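Local coordinates for protein GH61E (PDB 3EJA), which probably acts as a copper-dependent lytic polysaccharide monooxygenase that oxidatively cleaves glycosidic bonds in cellulose and related polysaccharides, and holds magnesium in its metal site here, at residues A[2-7]-A[58-63]; A[47-52]-A[156-161]; A[94-99]-A[170-175]. All coordinates share one frame; numbering follows the deposited sequence.

Contact 1 (A[2-7]-A[58-63])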
loop_
_atom_site.group_PDB
_atom_site.type_symbol
_atom_site.label_atom_id
_atom_site.label_comp_id
_atom_site.label_asym_id
_atom_site.label_seq_id
_atom_site.Cartn_x
_atom_site.Cartn_y
_atom_site.Cartn_z
ATOM N N TYR A 2 -10.111 3.621 -8.723
ATOM C CA TYR A 2 -10.536 2.491 -7.915
ATOM C C TYR A 2 -10.211 2.739 -6.459
ATOM O O TYR A 2 -9.254 3.443 -6.129
ATOM C CB TYR A 2 -9.907 1.165 -8.390
ATOM C CG TYR A 2 -8.596 1.303 -9.151
ATOM C CD1 TYR A 2 -8.594 1.487 -10.542
ATOM C CD2 TYR A 2 -7.368 1.240 -8.491
ATOM C CE1 TYR A 2 -7.403 1.618 -11.258
ATOM C CE2 TYR A 2 -6.161 1.365 -9.205
ATOM C CZ TYR A 2 -6.198 1.552 -10.587
ATOM O OH TYR A 2 -5.032 1.676 -11.310
ATOM N N THR A 3 -11.030 2.151 -5.598
ATOM C CA THR A 3 -10.790 2.175 -4.170
ATOM C C THR A 3 -10.125 0.863 -3.754
ATOM O O THR A 3 -10.097 -0.110 -4.527
ATOM C CB THR A 3 -12.121 2.346 -3.395
ATOM O OG1 THR A 3 -13.021 1.303 -3.779
ATOM C CG2 THR A 3 -12.762 3.696 -3.707
ATOM N N TRP A 4 -9.597 0.840 -2.533
ATOM C CA TRP A 4 -9.166 -0.395 -1.878
ATOM C C TRP A 4 -10.053 -0.574 -0.619
ATOM O O TRP A 4 -9.603 -0.304 0.500
ATOM C CB TRP A 4 -7.698 -0.279 -1.452
ATOM C CG TRP A 4 -6.650 -0.371 -2.532
ATOM C CD1 TRP A 4 -5.988 0.669 -3.121
ATOM C CD2 TRP A 4 -6.100 -1.571 -3.102
ATOM N NE1 TRP A 4 -5.074 0.195 -4.035
ATOM C CE2 TRP A 4 -5.115 -1.175 -4.038
ATOM C CE3 TRP A 4 -6.346 -2.940 -2.915
ATOM C CZ2 TRP A 4 -4.375 -2.100 -4.790
ATOM C CZ3 TRP A 4 -5.606 -3.863 -3.658
ATOM C CH2 TRP A 4 -4.637 -3.433 -4.591
ATOM N N PRO A 5 -11.330 -0.984 -0.805
ATOM C CA PRO A 5 -12.318 -0.837 0.279
ATOM C C PRO A 5 -12.405 -1.972 1.321
ATOM O O PRO A 5 -12.982 -1.761 2.392
ATOM C CB PRO A 5 -13.639 -0.735 -0.484
ATOM C CG PRO A 5 -13.433 -1.626 -1.703
ATOM C CD PRO A 5 -11.937 -1.546 -2.032
ATOM N N ARG A 6 -11.855 -3.148 1.012
ATOM C CA ARG A 6 -12.120 -4.355 1.808
ATOM C C ARG A 6 -10.923 -5.282 1.959
ATOM O O ARG A 6 -10.076 -5.384 1.060
ATOM C CB ARG A 6 -13.237 -5.189 1.153
ATOM C CG ARG A 6 -14.600 -4.544 1.063
ATOM C CD ARG A 6 -15.596 -5.416 0.283
ATOM N NE ARG A 6 -15.377 -5.367 -1.162
ATOM C CZ ARG A 6 -15.069 -6.413 -1.926
ATOM N NH1 ARG A 6 -14.947 -7.630 -1.406
ATOM N NH2 ARG A 6 -14.882 -6.242 -3.230
ATOM N N VAL A 7 -10.894 -5.993 3.082
ATOM C CA VAL A 7 -9.947 -7.089 3.291
ATOM C C VAL A 7 -10.714 -8.374 3.602
ATOM O O VAL A 7 -11.795 -8.325 4.212
ATOM C CB VAL A 7 -8.901 -6.792 4.403
ATOM C CG1 VAL A 7 -7.817 -5.850 3.875
ATOM C CG2 VAL A 7 -9.567 -6.232 5.669
ATOM N N VAL A 58 -3.414 -12.234 3.745
ATOM C CA VAL A 58 -4.586 -11.371 3.795
ATOM C C VAL A 58 -4.962 -11.000 2.359
ATOM O O VAL A 58 -4.097 -10.657 1.557
ATOM C CB VAL A 58 -4.334 -10.097 4.651
ATOM C CG1 VAL A 58 -5.445 -9.069 4.441
ATOM C CG2 VAL A 58 -4.200 -10.458 6.135
ATOM N N THR A 59 -6.249 -11.096 2.034
ATOM C CA THR A 59 -6.727 -10.675 0.720
ATOM C C THR A 59 -7.134 -9.210 0.784
ATOM O O THR A 59 -8.005 -8.835 1.579
ATOM C CB THR A 59 -7.907 -11.560 0.237
ATOM O OG1 THR A 59 -7.442 -12.908 0.072
ATOM C CG2 THR A 59 -8.460 -11.057 -1.087
ATOM N N TYR A 60 -6.487 -8.375 -0.028
ATOM C CA TYR A 60 -6.882 -6.972 -0.138
ATOM C C TYR A 60 -7.615 -6.790 -1.458
ATOM O O TYR A 60 -7.128 -7.216 -2.518
ATOM C CB TYR A 60 -5.665 -6.037 -0.049
ATOM C CG TYR A 60 -5.861 -4.800 0.837
ATOM C CD1 TYR A 60 -6.909 -3.909 0.616
ATOM C CD2 TYR A 60 -4.972 -4.525 1.882
ATOM C CE1 TYR A 60 -7.081 -2.772 1.421
ATOM C CE2 TYR A 60 -5.135 -3.392 2.703
ATOM C CZ TYR A 60 -6.181 -2.518 2.456
ATOM O OH TYR A 60 -6.332 -1.402 3.249
ATOM N N TRP A 61 -8.797 -6.184 -1.389
ATOM C CA TRP A 61 -9.662 -6.043 -2.559
ATOM C C TRP A 61 -9.595 -4.633 -3.118
ATOM O O TRP A 61 -9.628 -3.661 -2.363
ATOM C CB TRP A 61 -11.120 -6.380 -2.212
ATOM C CG TRP A 61 -11.355 -7.816 -1.867
ATOM C CD1 TRP A 61 -11.312 -8.381 -0.622
ATOM C CD2 TRP A 61 -11.681 -8.879 -2.780
ATOM N NE1 TRP A 61 -11.591 -9.726 -0.699
ATOM C CE2 TRP A 61 -11.821 -10.059 -2.010
ATOM C CE3 TRP A 61 -11.874 -8.945 -4.170
ATOM C CZ2 TRP A 61 -12.134 -11.303 -2.587
ATOM C CZ3 TRP A 61 -12.193 -10.184 -4.744
ATOM C CH2 TRP A 61 -12.311 -11.342 -3.951
ATOM N N ALA A 62 -9.494 -4.535 -4.442
ATOM C CA ALA A 62 -9.651 -3.263 -5.143
ATOM C C ALA A 62 -11.008 -3.244 -5.844
ATOM O O ALA A 62 -11.520 -4.299 -6.244
ATOM C CB ALA A 62 -8.518 -3.064 -6.146
ATOM N N ASN A 63 -11.588 -2.056 -5.982
ATOM C CA ASN A 63 -12.912 -1.914 -6.582
ATOM C C ASN A 63 -12.999 -0.754 -7.571
ATOM O O ASN A 63 -12.764 0.395 -7.188
ATOM C CB ASN A 63 -13.985 -1.784 -5.497
ATOM C CG ASN A 63 -15.384 -1.828 -6.064
ATOM O OD1 ASN A 63 -15.793 -0.942 -6.813
ATOM N ND2 ASN A 63 -16.122 -2.869 -5.723
#
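Tyr2 meets Asn63 where the first strand of the AA9 beta sandwich, 3-7, pairs antiparallel with strand 57-63 at an outer edge of the three-stranded sheet; strand 118-122 flanks 57-63 on its other side. Tyr2 CB lies 3.2 Å from Asn63 O, while the ring leads away toward the metal site, where OH bonds to Gln138 and to the backbone N of His68. Thr3 and Asn63 form a hydrogen-bonded pair, Thr3 N to Asn63 O and Asn63 N to Thr3 O, both 2.9 Å. Trp4 carries its indole into the sandwich: Ala62 CB sits over the six-membered ring, 3.9 Å from its centroid, and Tyr60 CD1 comes up to CE3. Pro5 CG packs on Asn63 CB, the two side chains crossing at about a right angle. Arg6 O accepts from Trp61 N at 2.9 Å. Its side chain bends at chi3 (-76°), which sets NE; the guanidinium beyond lies flat on Trp61, NH1 nearest CG, planes 27° apart, a cation-pi contact over the five-membered ring. The other indole face carries Thr59 CG2, and NE1 bonds to Asn8 O. Val7 returns to the interior, its CG1 centred over the Tyr60 ring, 3.6 Å from the centroid.

Contact 2 (A[47-52]-A[156-161]). With NAG (2-acetamido-2-deoxy-beta-D-glucopyranose), chain E.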
loop_
_atom_site.group_PDB
_atom_site.type_symbol
_atom_site.label_atom_id
_atom_site.label_comp_id
_atom_site.label_asym_id
_atom_site.label_seq_id
_atom_site.Cartn_x
_atom_site.Cartn_y
_atom_site.Cartn_z
ATOM N N PRO A 47 -14.275 0.657 11.992
ATOM C CA PRO A 47 -15.052 0.108 13.118
ATOM C C PRO A 47 -14.620 -1.273 13.599
ATOM O O PRO A 47 -14.992 -1.681 14.706
ATOM C CB PRO A 47 -16.474 0.022 12.550
ATOM C CG PRO A 47 -16.285 -0.077 11.073
ATOM C CD PRO A 47 -15.121 0.847 10.801
ATOM N N SER A 48 -13.864 -1.995 12.773
ATOM C CA SER A 48 -13.469 -3.354 13.096
ATOM C C SER A 48 -11.987 -3.617 12.828
ATOM O O SER A 48 -11.303 -2.811 12.181
ATOM C CB SER A 48 -14.355 -4.342 12.327
ATOM O OG SER A 48 -14.019 -5.674 12.649
ATOM N N VAL A 49 -11.503 -4.745 13.352
ATOM C CA VAL A 49 -10.128 -5.188 13.180
ATOM C C VAL A 49 -10.132 -6.605 12.603
ATOM O O VAL A 49 -10.923 -7.455 13.037
ATOM C CB VAL A 49 -9.362 -5.150 14.534
ATOM C CG1 VAL A 49 -7.945 -5.707 14.389
ATOM C CG2 VAL A 49 -9.322 -3.720 15.088
ATOM N N LEU A 50 -9.263 -6.857 11.624
ATOM C CA LEU A 50 -9.126 -8.192 11.052
ATOM C C LEU A 50 -8.095 -9.021 11.821
ATOM O O LEU A 50 -6.917 -8.667 11.875
ATOM C CB LEU A 50 -8.743 -8.121 9.563
ATOM C CG LEU A 50 -8.386 -9.424 8.827
ATOM C CD1 LEU A 50 -9.599 -10.335 8.662
ATOM C CD2 LEU A 50 -7.759 -9.146 7.465
ATOM N N ASN A 51 -8.546 -10.127 12.404
ATOM C CA ASN A 51 -7.641 -11.078 13.048
ATOM C C ASN A 51 -6.964 -11.960 12.015
ATOM O O ASN A 51 -7.624 -12.530 11.144
ATOM C CB ASN A 51 -8.390 -11.967 14.047
ATOM C CG ASN A 51 -8.990 -11.186 15.204
ATOM O OD1 ASN A 51 -8.647 -10.020 15.440
ATOM N ND2 ASN A 51 -9.896 -11.840 15.941
ATOM N N THR A 52 -5.645 -12.066 12.116
ATOM C CA THR A 52 -4.873 -12.920 11.226
ATOM C C THR A 52 -3.594 -13.382 11.928
ATOM O O THR A 52 -3.196 -12.809 12.939
ATOM C CB THR A 52 -4.572 -12.215 9.874
ATOM O OG1 THR A 52 -4.260 -13.197 8.875
ATOM C CG2 THR A 52 -3.429 -11.191 10.009
ATOM N N CYS A 156 -5.765 1.897 4.146
ATOM C CA CYS A 156 -5.113 1.150 5.223
ATOM C C CYS A 156 -6.092 0.309 6.020
ATOM O O CYS A 156 -7.155 0.795 6.425
ATOM C CB CYS A 156 -4.369 2.083 6.175
ATOM S SG CYS A 156 -2.993 2.995 5.444
ATOM N N ALA A 157 -5.718 -0.949 6.243
ATOM C CA ALA A 157 -6.546 -1.890 6.996
ATOM C C ALA A 157 -6.000 -2.051 8.410
ATOM O O ALA A 157 -4.800 -1.868 8.639
ATOM C CB ALA A 157 -6.592 -3.246 6.291
ATOM N N GLN A 158 -6.893 -2.392 9.343
ATOM C CA GLN A 158 -6.526 -2.618 10.747
ATOM C C GLN A 158 -6.453 -4.118 11.032
ATOM O O GLN A 158 -7.435 -4.843 10.832
ATOM C CB GLN A 158 -7.522 -1.918 11.681
ATOM C CG GLN A 158 -7.576 -0.394 11.444
ATOM C CD GLN A 158 -8.574 0.372 12.313
ATOM O OE1 GLN A 158 -8.523 1.605 12.365
ATOM N NE2 GLN A 158 -9.480 -0.338 12.987
ATOM N N LEU A 159 -5.278 -4.562 11.472
ATOM C CA LEU A 159 -4.974 -5.980 11.700
ATOM C C LEU A 159 -4.599 -6.271 13.153
ATOM O O LEU A 159 -3.988 -5.437 13.830
ATOM C CB LEU A 159 -3.809 -6.417 10.793
ATOM C CG LEU A 159 -4.093 -7.001 9.399
ATOM C CD1 LEU A 159 -5.091 -6.170 8.613
ATOM C CD2 LEU A 159 -2.792 -7.203 8.599
ATOM N N SER A 160 -4.974 -7.463 13.612
ATOM C CA SER A 160 -4.411 -8.046 14.820
ATOM C C SER A 160 -3.655 -9.312 14.428
ATOM O O SER A 160 -4.266 -10.308 14.033
ATOM C CB SER A 160 -5.512 -8.366 15.837
ATOM O OG SER A 160 -4.959 -8.981 16.979
ATOM N N VAL A 161 -2.328 -9.254 14.530
ATOM C CA VAL A 161 -1.446 -10.345 14.131
ATOM C C VAL A 161 -1.003 -11.158 15.351
ATOM O O VAL A 161 -0.479 -10.608 16.321
ATOM C CB VAL A 161 -0.208 -9.817 13.350
ATOM C CG1 VAL A 161 0.754 -10.952 12.993
ATOM C CG2 VAL A 161 -0.652 -9.073 12.091
HETATM C C1 NAG E . -10.359 -11.065 17.066
HETATM C C2 NAG E . -11.701 -11.717 17.398
HETATM C C3 NAG E . -12.290 -11.181 18.702
HETATM C C4 NAG E . -11.245 -11.160 19.817
HETATM C C5 NAG E . -9.982 -10.451 19.311
HETATM C C6 NAG E . -8.875 -10.302 20.360
HETATM C C7 NAG E . -12.959 -12.473 15.463
HETATM C C8 NAG E . -13.870 -12.082 14.333
HETATM N N2 NAG E . -12.642 -11.504 16.314
HETATM O O3 NAG E . -13.394 -11.977 19.072
HETATM O O4 NAG E . -11.794 -10.488 20.927
HETATM O O5 NAG E . -9.493 -11.156 18.183
HETATM O O6 NAG E . -8.004 -9.255 19.976
HETATM O O7 NAG E . -12.541 -13.627 15.574
#
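Leu50 and Leu159 sit side by side on two parallel strands, and the backbone bonds around them carry the contact. Leu50 N donates to Gln158 O at 2.8 Å, Ser160 N to Leu50 O, and Thr52 N to Ser160 O, the alternating pattern of parallel pairing. Side chains on one face run the same way in pairs: Leu50 CD2 approaches Leu159 CD1 to 4.2 Å, and Thr52 CG2 lies 4.1 Å from Val161 CG2. On the opposite face Asn51 OD1 comes within 3.6 Å of Ser160 CB. Before the strand begins, Val49 holds CG1 anti to its backbone N (chi1 176°), which lays this methyl 3.5 Å from Ser160 N, with Ser160 CB also close by.

Around these lies a second shell. Gln158 extends beyond CG and reaches back across Val49 at about a right angle; its NE2 makes a weak bond to Ser48 O at 3.2 Å, while OE1 accepts from Arg17 NE and Ala46 N, which hold the amide from its other end. Thr52 OG1 bonds to Ser56 OG. Asn51 is the glycosylated residue: ND2 is joined covalently to C1 of an N-acetylglucosamine, an N-linked sugar on the same face as Ser160.

In the fold, 50-53 is an outermost strand of the five-stranded mixed sheet, parallel to 151-162, whose other neighbour 130-140 runs antiparallel. Leu50 and Thr52 point toward the facing sheet and touch Val58 of strand 57-63, and Leu50 also meets Val7 of strand 3-7, while Cys156 ties 151-162 to helix 35-38 through its disulfide with Cys38.

Contact 3 (A[94-99]-A[170-175])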
loop_
_atom_site.group_PDB
_atom_site.type_symbol
_atom_site.label_atom_id
_atom_site.label_comp_id
_atom_site.label_asym_id
_atom_site.label_seq_id
_atom_site.Cartn_x
_atom_site.Cartn_y
_atom_site.Cartn_z
ATOM N N VAL A 94 7.941 4.314 10.578
ATOM C CA VAL A 94 7.455 3.063 11.163
ATOM C C VAL A 94 6.985 2.041 10.115
ATOM O O VAL A 94 6.564 0.934 10.466
ATOM C CB VAL A 94 6.305 3.319 12.184
ATOM C CG1 VAL A 94 6.793 4.162 13.356
ATOM C CG2 VAL A 94 5.091 3.987 11.498
ATOM N N TRP A 95 7.041 2.413 8.835
ATOM C CA TRP A 95 6.495 1.553 7.774
ATOM C C TRP A 95 7.561 0.680 7.121
ATOM O O TRP A 95 8.631 1.176 6.754
ATOM C CB TRP A 95 5.789 2.400 6.711
ATOM C CG TRP A 95 4.591 3.114 7.252
ATOM C CD1 TRP A 95 4.571 4.352 7.827
ATOM C CD2 TRP A 95 3.241 2.632 7.282
ATOM N NE1 TRP A 95 3.294 4.677 8.208
ATOM C CE2 TRP A 95 2.454 3.642 7.881
ATOM C CE3 TRP A 95 2.618 1.447 6.856
ATOM C CZ2 TRP A 95 1.072 3.509 8.071
ATOM C CZ3 TRP A 95 1.242 1.312 7.045
ATOM C CH2 TRP A 95 0.483 2.342 7.648
ATOM N N PHE A 96 7.263 -0.615 6.976
ATOM C CA PHE A 96 8.122 -1.517 6.201
ATOM C C PHE A 96 7.338 -2.160 5.051
ATOM O O PHE A 96 6.144 -2.433 5.184
ATOM C CB PHE A 96 8.812 -2.562 7.096
ATOM C CG PHE A 96 7.861 -3.416 7.909
ATOM C CD1 PHE A 96 7.353 -2.957 9.122
ATOM C CD2 PHE A 96 7.503 -4.693 7.473
ATOM C CE1 PHE A 96 6.479 -3.742 9.882
ATOM C CE2 PHE A 96 6.638 -5.495 8.230
ATOM C CZ PHE A 96 6.125 -5.015 9.441
ATOM N N LYS A 97 8.012 -2.359 3.918
ATOM C CA LYS A 97 7.382 -2.946 2.728
ATOM C C LYS A 97 7.318 -4.467 2.843
ATOM O O LYS A 97 8.332 -5.104 3.139
ATOM C CB LYS A 97 8.170 -2.555 1.473
ATOM C CG LYS A 97 7.582 -3.089 0.174
ATOM C CD LYS A 97 8.465 -2.753 -1.028
ATOM C CE LYS A 97 8.218 -1.338 -1.548
ATOM N NZ LYS A 97 9.342 -0.924 -2.450
ATOM N N VAL A 98 6.138 -5.043 2.596
ATOM C CA VAL A 98 5.961 -6.499 2.654
ATOM C C VAL A 98 5.690 -7.152 1.295
ATOM O O VAL A 98 5.767 -8.383 1.175
ATOM C CB VAL A 98 4.865 -6.931 3.692
ATOM C CG1 VAL A 98 5.253 -6.485 5.093
ATOM C CG2 VAL A 98 3.479 -6.411 3.307
ATOM N N TYR A 99 5.375 -6.338 0.286
ATOM C CA TYR A 99 5.059 -6.834 -1.054
ATOM C C TYR A 99 5.270 -5.740 -2.093
ATOM O O TYR A 99 4.967 -4.572 -1.838
ATOM C CB TYR A 99 3.604 -7.350 -1.120
ATOM C CG TYR A 99 3.180 -7.794 -2.502
ATOM C CD1 TYR A 99 2.696 -6.869 -3.437
ATOM C CD2 TYR A 99 3.280 -9.139 -2.885
ATOM C CE1 TYR A 99 2.319 -7.263 -4.711
ATOM C CE2 TYR A 99 2.912 -9.544 -4.167
ATOM C CZ TYR A 99 2.434 -8.602 -5.072
ATOM O OH TYR A 99 2.058 -8.993 -6.334
ATOM N N PRO A 170 14.298 -3.700 9.405
ATOM C CA PRO A 170 15.223 -2.568 9.413
ATOM C C PRO A 170 14.825 -1.481 8.416
ATOM O O PRO A 170 13.978 -1.722 7.552
ATOM C CB PRO A 170 16.545 -3.207 8.990
ATOM C CG PRO A 170 16.148 -4.316 8.098
ATOM C CD PRO A 170 14.815 -4.821 8.592
ATOM N N ASN A 171 15.435 -0.301 8.556
ATOM C CA ASN A 171 15.235 0.823 7.616
ATOM C C ASN A 171 13.768 1.206 7.341
ATOM O O ASN A 171 13.397 1.497 6.195
ATOM C CB ASN A 171 15.932 0.563 6.273
ATOM C CG ASN A 171 17.288 -0.101 6.421
ATOM O OD1 ASN A 171 18.207 0.443 7.050
ATOM N ND2 ASN A 171 17.433 -1.277 5.811
ATOM N N LYS A 172 12.944 1.221 8.385
ATOM C CA LYS A 172 11.546 1.641 8.257
ATOM C C LYS A 172 11.441 3.082 7.733
ATOM O O LYS A 172 12.364 3.875 7.940
ATOM C CB LYS A 172 10.817 1.443 9.583
ATOM C CG LYS A 172 10.763 -0.041 9.981
ATOM C CD LYS A 172 9.913 -0.295 11.204
ATOM C CE LYS A 172 10.579 0.191 12.470
ATOM N NZ LYS A 172 11.760 -0.668 12.812
ATOM N N VAL A 173 10.350 3.389 7.024
ATOM C CA VAL A 173 10.168 4.697 6.358
ATOM C C VAL A 173 8.890 5.411 6.815
ATOM O O VAL A 173 8.009 4.799 7.419
ATOM C CB VAL A 173 10.166 4.573 4.803
ATOM C CG1 VAL A 173 11.481 3.992 4.305
ATOM C CG2 VAL A 173 8.968 3.750 4.306
ATOM N N ALA A 174 8.806 6.707 6.522
ATOM C CA ALA A 174 7.634 7.513 6.862
ATOM C C ALA A 174 6.788 7.844 5.623
ATOM O O ALA A 174 7.315 7.911 4.515
ATOM C CB ALA A 174 8.090 8.792 7.555
ATOM N N PHE A 175 5.484 8.034 5.820
ATOM C CA PHE A 175 4.590 8.543 4.768
ATOM C C PHE A 175 3.800 9.725 5.319
ATOM O O PHE A 175 2.976 9.532 6.217
ATOM C CB PHE A 175 3.595 7.464 4.320
ATOM C CG PHE A 175 4.202 6.372 3.495
ATOM C CD1 PHE A 175 4.545 6.600 2.162
ATOM C CD2 PHE A 175 4.397 5.099 4.037
ATOM C CE1 PHE A 175 5.098 5.574 1.385
ATOM C CE2 PHE A 175 4.941 4.076 3.267
ATOM C CZ PHE A 175 5.294 4.313 1.943
#
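Trp95 and Phe175 both hold CG beside the backbone N and anti to the carbonyl carbon, chi1 -64° in Trp95 and -73° in Phe175; from there the phenyl edge meets the indole face. The pair is T-shaped: Phe175 CD2 approaches CG of Trp95 to 3.8 Å, toward the rim of the pyrrole ring, and the planes stand at 73°. Val173 O lies in the indole plane, 3.5 Å from Trp95 CD1.

That same carbonyl also accepts from Trp95 N, at 2.9 Å, while Val173 N returns a 2.8 Å bond to Trp95 O. The two residues thus form a single antiparallel hydrogen-bonded bridge, and because Val94 and Trp95 both face Val173, the site is a classic beta bulge. Val173 CG2 lies against Trp95 O at 3.6 Å.

Lys172 starts toward the other segment and then leads off: its CB lies near Trp95 O and its CD passes 3.6 Å from Val94 O, with Phe96 CD1 also near CD. Bends at chi3 and chi4 accompany the salt bridge of NZ with Glu168 OE2, and NZ also donates to Pro169 O.

Here a loop following strand 151-162 docks at Trp95, next to strand 96-100, an outermost strand of the five-stranded sheet. Strand 72-78 pairs with 96-100 on its other side and offers Ala77 to Trp95, whose NE1 donates to Gly90 O. The indole also packs on Leu133 and Arg135 of strand 130-140, while Phe175 reaches Ile36 of helix 35-38.

The three contacts show pairing adapting to place in a beta sandwich. Contact 1 is the most buried and belongs to the three-stranded sheet; contacts 2 and 3, both partly buried, involve the two outermost strands of the five-stranded sheet. Contacts 1 and 2 meet across the sandwich interior, where Val58 CG1 lies 3.8 Å from Leu50 CD2, and strands 50-53 and 57-63 follow one another in sequence. Contacts 2 and 3 touch at Cys156 SG and Trp95 CH2. Contacts 1 and 3 add ring contacts to their backbone bonds, whereas contact 2 relies on regular parallel backbone bonds beside a surface sugar. Contact 1 alone adjoins the metal site.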